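PDB 1V4V: UDP-N-Acetylglucosamine 2-Epimerase from Thermus thermophilus, which probably catalyses the reversible epimerisation of UDP-N-acetylglucosamine at C2 of the sugar, giving UDP-N-acetylmannosamine. Local coordinates for residues A[7-13]-A[35-41]; A[214-219]-A[246-251]. Residue numbers count along the deposited sequence, not the author numbering.

How the interactions relate
The two contacts sit in different halves of this two-domain, GT-B-type protein, on opposite sides of the chain's centre, with their own centres 46 Å apart and their nearest atoms about 31 Å apart. Interaction 1 comes first along the chain: it pairs strands 6-12 and 34-40 inside the parallel sheet of the N-terminal Rossmann-like domain. Interaction 2 follows entirely after it and packs helix 214-227 against helix 241-251, the successive crossover helices beside strands 200-203, 232-236 and 257-260 of the second parallel sheet. They share no strand or helix, so each is internal to its own alpha/beta domain: one within a sheet, the other in the helical layer covering a sheet.

Interaction 1 of 2, residues A[7-13]-A[35-41]; sequences RVVLAFG and KPLVLLT
Leu37, Arg7 and Phe12 give up the most surface where extended strands 7-12 and 35-40 run parallel, axes 4.5 Å apart at 29°. The register pairs Arg7 with Lys35, Val9 with Leu37 and Phe12 with Leu40. In the ladder Leu37 N donates to Val8 O (2.8 Å) and Leu37 O accepts from Leu10 N (2.7 Å). Val8 N to Lys35 O (2.9 Å), Leu39 N to Leu10 O (2.9 Å), Phe12 N to Leu39 O (3.2 Å) and Thr41 N to Phe12 O (2.9 Å) complete it. Leu37 (mt) lies on the face of Arg7 and Val9, CD1 4.2 Å from Arg7 CD. On the other face Phe12, chi1 p, swings its ring across, CZ 3.6 Å from Val38 CG1 and CE1 3.7 Å from Leu40 CD2; helices 15-29 and 45-53 pack there. This is the opening beta-alpha-beta unit of a Rossmann-like domain. Arg7 NH1 and Lys35 NZ, like-charged donors, are modelled 2.8 Å apart; six backbone hydrogen bonds and apolar side chains on both faces hold the strands.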
loop_
_atom_site.group_PDB
_atom_site.type_symbol
_atom_site.label_atom_id
_atom_site.label_comp_id
_atom_site.label_asym_id
_atom_site.label_seq_id
_atom_site.Cartn_x
_atom_site.Cartn_y
_atom_site.Cartn_z
ATOM N N ARG A 7 1.183 -7.902 23.113
ATOM C CA ARG A 7 -0.152 -8.190 22.612
ATOM C C ARG A 7 -0.172 -8.178 21.085
ATOM O O ARG A 7 0.325 -7.244 20.451
ATOM C CB ARG A 7 -1.152 -7.177 23.175
ATOM C CG ARG A 7 -1.099 -7.052 24.700
ATOM C CD ARG A 7 -2.288 -6.272 25.246
ATOM N NE ARG A 7 -2.080 -5.805 26.617
ATOM C CZ ARG A 7 -1.775 -6.587 27.651
ATOM N NH1 ARG A 7 -1.633 -7.895 27.489
ATOM N NH2 ARG A 7 -1.610 -6.056 28.855
ATOM N N VAL A 8 -0.740 -9.228 20.501
ATOM C CA VAL A 8 -0.820 -9.357 19.048
ATOM C C VAL A 8 -2.282 -9.417 18.640
ATOM O O VAL A 8 -2.988 -10.372 18.957
ATOM C CB VAL A 8 -0.107 -10.639 18.567
ATOM C CG1 VAL A 8 -0.173 -10.743 17.046
ATOM C CG2 VAL A 8 1.331 -10.626 19.032
ATOM N N VAL A 9 -2.736 -8.390 17.935
ATOM C CA VAL A 9 -4.122 -8.334 17.511
ATOM C C VAL A 9 -4.319 -8.878 16.103
ATOM O O VAL A 9 -3.653 -8.445 15.162
ATOM C CB VAL A 9 -4.661 -6.877 17.567
ATOM C CG1 VAL A 9 -6.116 -6.827 17.092
ATOM C CG2 VAL A 9 -4.559 -6.334 18.997
ATOM N N LEU A 10 -5.214 -9.849 15.976
ATOM C CA LEU A 10 -5.544 -10.411 14.672
ATOM C C LEU A 10 -6.851 -9.736 14.288
ATOM O O LEU A 10 -7.852 -9.869 14.990
ATOM C CB LEU A 10 -5.746 -11.929 14.750
ATOM C CG LEU A 10 -4.507 -12.769 15.044
ATOM C CD1 LEU A 10 -4.133 -12.639 16.516
ATOM C CD2 LEU A 10 -4.799 -14.226 14.706
ATOM N N ALA A 11 -6.835 -8.999 13.184
ATOM C CA ALA A 11 -8.018 -8.289 12.729
ATOM C C ALA A 11 -8.540 -8.860 11.415
ATOM O O ALA A 11 -7.816 -8.904 10.427
ATOM C CB ALA A 11 -7.687 -6.814 12.560
ATOM N N PHE A 12 -9.793 -9.300 11.422
ATOM C CA PHE A 12 -10.426 -9.869 10.233
ATOM C C PHE A 12 -11.940 -9.743 10.356
ATOM O O PHE A 12 -12.459 -9.509 11.451
ATOM C CB PHE A 12 -10.000 -11.327 10.065
ATOM C CG PHE A 12 -10.180 -12.159 11.300
ATOM C CD1 PHE A 12 -11.421 -12.703 11.616
ATOM C CD2 PHE A 12 -9.108 -12.386 12.161
ATOM C CE1 PHE A 12 -11.594 -13.462 12.773
ATOM C CE2 PHE A 12 -9.271 -13.145 13.324
ATOM C CZ PHE A 12 -10.514 -13.684 13.630
ATOM N N GLY A 13 -12.657 -9.895 9.244
ATOM C CA GLY A 13 -14.100 -9.745 9.304
ATOM C C GLY A 13 -14.974 -10.722 8.534
ATOM O O GLY A 13 -16.178 -10.504 8.431
ATOM N N LYS A 35 0.402 -12.600 23.828
ATOM C CA LYS A 35 -1.011 -12.826 24.070
ATOM C C LYS A 35 -1.757 -12.390 22.815
ATOM O O LYS A 35 -1.704 -11.223 22.421
ATOM C CB LYS A 35 -1.509 -12.024 25.272
ATOM C CG LYS A 35 -3.007 -12.162 25.493
ATOM C CD LYS A 35 -3.423 -11.723 26.882
ATOM C CE LYS A 35 -3.120 -10.259 27.121
ATOM N NZ LYS A 35 -3.418 -9.851 28.527
ATOM N N PRO A 36 -2.446 -13.332 22.158
ATOM C CA PRO A 36 -3.186 -12.986 20.945
ATOM C C PRO A 36 -4.560 -12.422 21.289
ATOM O O PRO A 36 -5.169 -12.809 22.289
ATOM C CB PRO A 36 -3.275 -14.320 20.217
ATOM C CG PRO A 36 -3.470 -15.285 21.362
ATOM C CD PRO A 36 -2.479 -14.787 22.406
ATOM N N LEU A 37 -5.032 -11.493 20.469
ATOM C CA LEU A 37 -6.345 -10.890 20.664
ATOM C C LEU A 37 -7.027 -10.817 19.308
ATOM O O LEU A 37 -6.358 -10.751 18.275
ATOM C CB LEU A 37 -6.219 -9.479 21.235
ATOM C CG LEU A 37 -5.587 -9.311 22.618
ATOM C CD1 LEU A 37 -5.438 -7.827 22.900
ATOM C CD2 LEU A 37 -6.450 -9.984 23.683
ATOM N N VAL A 38 -8.354 -10.819 19.311
ATOM C CA VAL A 38 -9.105 -10.755 18.064
ATOM C C VAL A 38 -9.993 -9.525 17.958
ATOM O O VAL A 38 -10.804 -9.244 18.844
ATOM C CB VAL A 38 -9.990 -12.016 17.881
ATOM C CG1 VAL A 38 -10.927 -11.841 16.691
ATOM C CG2 VAL A 38 -9.112 -13.233 17.674
ATOM N N LEU A 39 -9.823 -8.794 16.861
ATOM C CA LEU A 39 -10.623 -7.614 16.573
ATOM C C LEU A 39 -11.433 -7.952 15.328
ATOM O O LEU A 39 -10.856 -8.153 14.262
ATOM C CB LEU A 39 -9.729 -6.405 16.267
ATOM C CG LEU A 39 -10.450 -5.178 15.691
ATOM C CD1 LEU A 39 -11.440 -4.623 16.708
ATOM C CD2 LEU A 39 -9.428 -4.118 15.310
ATOM N N LEU A 40 -12.754 -8.048 15.461
ATOM C CA LEU A 40 -13.592 -8.338 14.299
ATOM C C LEU A 40 -13.814 -7.030 13.561
ATOM O O LEU A 40 -14.022 -5.990 14.185
ATOM C CB LEU A 40 -14.931 -8.948 14.727
ATOM C CG LEU A 40 -14.805 -10.284 15.470
ATOM C CD1 LEU A 40 -16.185 -10.901 15.648
ATOM C CD2 LEU A 40 -13.896 -11.229 14.689
ATOM N N THR A 41 -13.784 -7.085 12.232
ATOM C CA THR A 41 -13.928 -5.879 11.425
ATOM C C THR A 41 -15.041 -5.943 10.377
ATOM O O THR A 41 -15.151 -5.050 9.534
ATOM C CB THR A 41 -12.603 -5.587 10.687
ATOM O OG1 THR A 41 -12.315 -6.671 9.794
ATOM C CG2 THR A 41 -11.450 -5.450 11.670
#

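Interaction 2 of 2, residues A[214-219]-A[246-251]; sequences LSDLAQ and AVFPVL
Both segments are helical and run roughly the same way, with axes 8.4 Å apart at closest approach and crossing at -27°. Helix 214-219 is regular, with Ala218 N bonded to Leu214 O (2.7 Å) and Gln219 N to Ser215 O (3.1 Å). Helix 246-251 is kinked: Pro249 has no amide hydrogen, and Val250 N makes just a weak bond to Val247 O (3.1 Å), before Leu251 N returns to Val247 O at 2.9 Å. Across the interface Ser215 faces Ala246 (CA to CA 4.8 Å), and one turn on Gln219 faces Val250 (CA to CA 6.3 Å).

Small residues permit this close approach. Ala246 CB meets Leu214 CB at 3.7 Å, and Val247 CG1 lies 4.2 Å from the same Leu214 CB. Ala218 points into the interface among three side chains, its CB 3.8 Å from Val250 CG1, 4.3 Å from Leu251 CG and 4.4 Å from Val247 CG1. Val250, chi1 t, also brings CG2 4.0 Å from Ser215 OG and 3.3 Å from Gln219 NE2; Gln219 (chi1 m, chi2 m) starts away and curls its amide back. Beneath, Val247 and Leu251 reach Tyr235 of strand 232-236, so the pair belongs to the helical layer over the second Rossmann-like sheet.

At the edge a water donates to Ala246 O (2.6 Å) and hydrogen-bonds Ser215 OG (2.8 Å), using a carbonyl that the kink releases from Val250 N. The chemistry is therefore chiefly apolar packing, with this water as the polar link between the helices.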
loop_
_atom_site.group_PDB
_atom_site.type_symbol
_atom_site.label_atom_id
_atom_site.label_comp_id
_atom_site.label_asym_id
_atom_site.label_seq_id
_atom_site.Cartn_x
_atom_site.Cartn_y
_atom_site.Cartn_z
ATOM N N LEU A 214 -24.490 -36.250 -13.471
ATOM C CA LEU A 214 -24.701 -36.802 -12.135
ATOM C C LEU A 214 -25.387 -38.153 -12.079
ATOM O O LEU A 214 -24.985 -39.010 -11.301
ATOM C CB LEU A 214 -25.457 -35.799 -11.258
ATOM C CG LEU A 214 -24.635 -34.603 -10.772
ATOM C CD1 LEU A 214 -25.503 -33.728 -9.877
ATOM C CD2 LEU A 214 -23.405 -35.086 -10.010
ATOM N N SER A 215 -26.423 -38.351 -12.889
ATOM C CA SER A 215 -27.113 -39.631 -12.884
ATOM C C SER A 215 -26.176 -40.745 -13.358
ATOM O O SER A 215 -26.111 -41.808 -12.745
ATOM C CB SER A 215 -28.357 -39.572 -13.771
ATOM O OG SER A 215 -29.075 -40.788 -13.695
ATOM N N ASP A 216 -25.453 -40.499 -14.451
ATOM C CA ASP A 216 -24.510 -41.486 -14.982
ATOM C C ASP A 216 -23.385 -41.749 -13.973
ATOM O O ASP A 216 -22.989 -42.896 -13.760
ATOM C CB ASP A 216 -23.891 -41.005 -16.312
ATOM C CG ASP A 216 -24.854 -41.093 -17.487
ATOM O OD1 ASP A 216 -25.955 -41.663 -17.335
ATOM O OD2 ASP A 216 -24.503 -40.594 -18.578
ATOM N N LEU A 217 -22.866 -40.690 -13.358
ATOM C CA LEU A 217 -21.789 -40.845 -12.382
ATOM C C LEU A 217 -22.293 -41.548 -11.120
ATOM O O LEU A 217 -21.577 -42.343 -10.516
ATOM C CB LEU A 217 -21.183 -39.483 -12.029
ATOM C CG LEU A 217 -20.420 -38.806 -13.171
ATOM C CD1 LEU A 217 -20.020 -37.398 -12.778
ATOM C CD2 LEU A 217 -19.188 -39.640 -13.522
ATOM N N ALA A 218 -23.530 -41.258 -10.724
ATOM C CA ALA A 218 -24.093 -41.907 -9.545
ATOM C C ALA A 218 -24.190 -43.408 -9.787
ATOM O O ALA A 218 -23.908 -44.206 -8.892
ATOM C CB ALA A 218 -25.476 -41.331 -9.229
ATOM N N GLN A 219 -24.591 -43.797 -10.996
ATOM C CA GLN A 219 -24.707 -45.214 -11.329
ATOM C C GLN A 219 -23.343 -45.886 -11.227
ATOM O O GLN A 219 -23.237 -47.026 -10.784
ATOM C CB GLN A 219 -25.259 -45.406 -12.746
ATOM C CG GLN A 219 -26.712 -44.988 -12.937
ATOM C CD GLN A 219 -27.704 -45.962 -12.315
ATOM O OE1 GLN A 219 -27.328 -47.032 -11.822
ATOM N NE2 GLN A 219 -28.983 -45.595 -12.346
ATOM N N ALA A 246 -31.173 -36.110 -9.663
ATOM C CA ALA A 246 -30.263 -36.987 -10.384
ATOM C C ALA A 246 -29.705 -38.115 -9.523
ATOM O O ALA A 246 -29.710 -39.273 -9.934
ATOM C CB ALA A 246 -29.108 -36.169 -10.966
ATOM N N VAL A 247 -29.231 -37.781 -8.328
ATOM C CA VAL A 247 -28.614 -38.788 -7.463
ATOM C C VAL A 247 -29.515 -39.621 -6.550
ATOM O O VAL A 247 -29.265 -40.810 -6.354
ATOM C CB VAL A 247 -27.488 -38.147 -6.616
ATOM C CG1 VAL A 247 -26.505 -37.451 -7.538
ATOM C CG2 VAL A 247 -28.062 -37.150 -5.623
ATOM N N PHE A 248 -30.559 -39.019 -5.993
ATOM C CA PHE A 248 -31.453 -39.765 -5.108
ATOM C C PHE A 248 -32.042 -41.044 -5.708
ATOM O O PHE A 248 -31.969 -42.110 -5.097
ATOM C CB PHE A 248 -32.577 -38.846 -4.611
ATOM C CG PHE A 248 -32.245 -38.112 -3.344
ATOM C CD1 PHE A 248 -30.964 -37.622 -3.118
ATOM C CD2 PHE A 248 -33.219 -37.899 -2.375
ATOM C CE1 PHE A 248 -30.656 -36.934 -1.946
ATOM C CE2 PHE A 248 -32.922 -37.212 -1.198
ATOM C CZ PHE A 248 -31.640 -36.729 -0.984
ATOM N N PRO A 249 -32.634 -40.965 -6.911
ATOM C CA PRO A 249 -33.207 -42.181 -7.499
ATOM C C PRO A 249 -32.210 -43.322 -7.717
ATOM O O PRO A 249 -32.587 -44.497 -7.749
ATOM C CB PRO A 249 -33.823 -41.674 -8.806
ATOM C CG PRO A 249 -32.978 -40.490 -9.145
ATOM C CD PRO A 249 -32.820 -39.814 -7.808
ATOM N N VAL A 250 -30.935 -42.975 -7.853
ATOM C CA VAL A 250 -29.906 -43.979 -8.072
ATOM C C VAL A 250 -29.297 -44.520 -6.780
ATOM O O VAL A 250 -29.140 -45.730 -6.624
ATOM C CB VAL A 250 -28.747 -43.414 -8.931
ATOM C CG1 VAL A 250 -27.645 -44.454 -9.062
ATOM C CG2 VAL A 250 -29.263 -42.995 -10.308
ATOM N N LEU A 251 -28.971 -43.625 -5.855
ATOM C CA LEU A 251 -28.314 -44.032 -4.619
ATOM C C LEU A 251 -29.186 -44.315 -3.402
ATOM O O LEU A 251 -28.709 -44.911 -2.442
ATOM C CB LEU A 251 -27.227 -43.014 -4.262
ATOM C CG LEU A 251 -26.124 -42.890 -5.328
ATOM C CD1 LEU A 251 -25.124 -41.806 -4.915
ATOM C CD2 LEU A 251 -25.419 -44.225 -5.509
HETATM O O HOH W 1 -31.101 -40.262 -11.884
#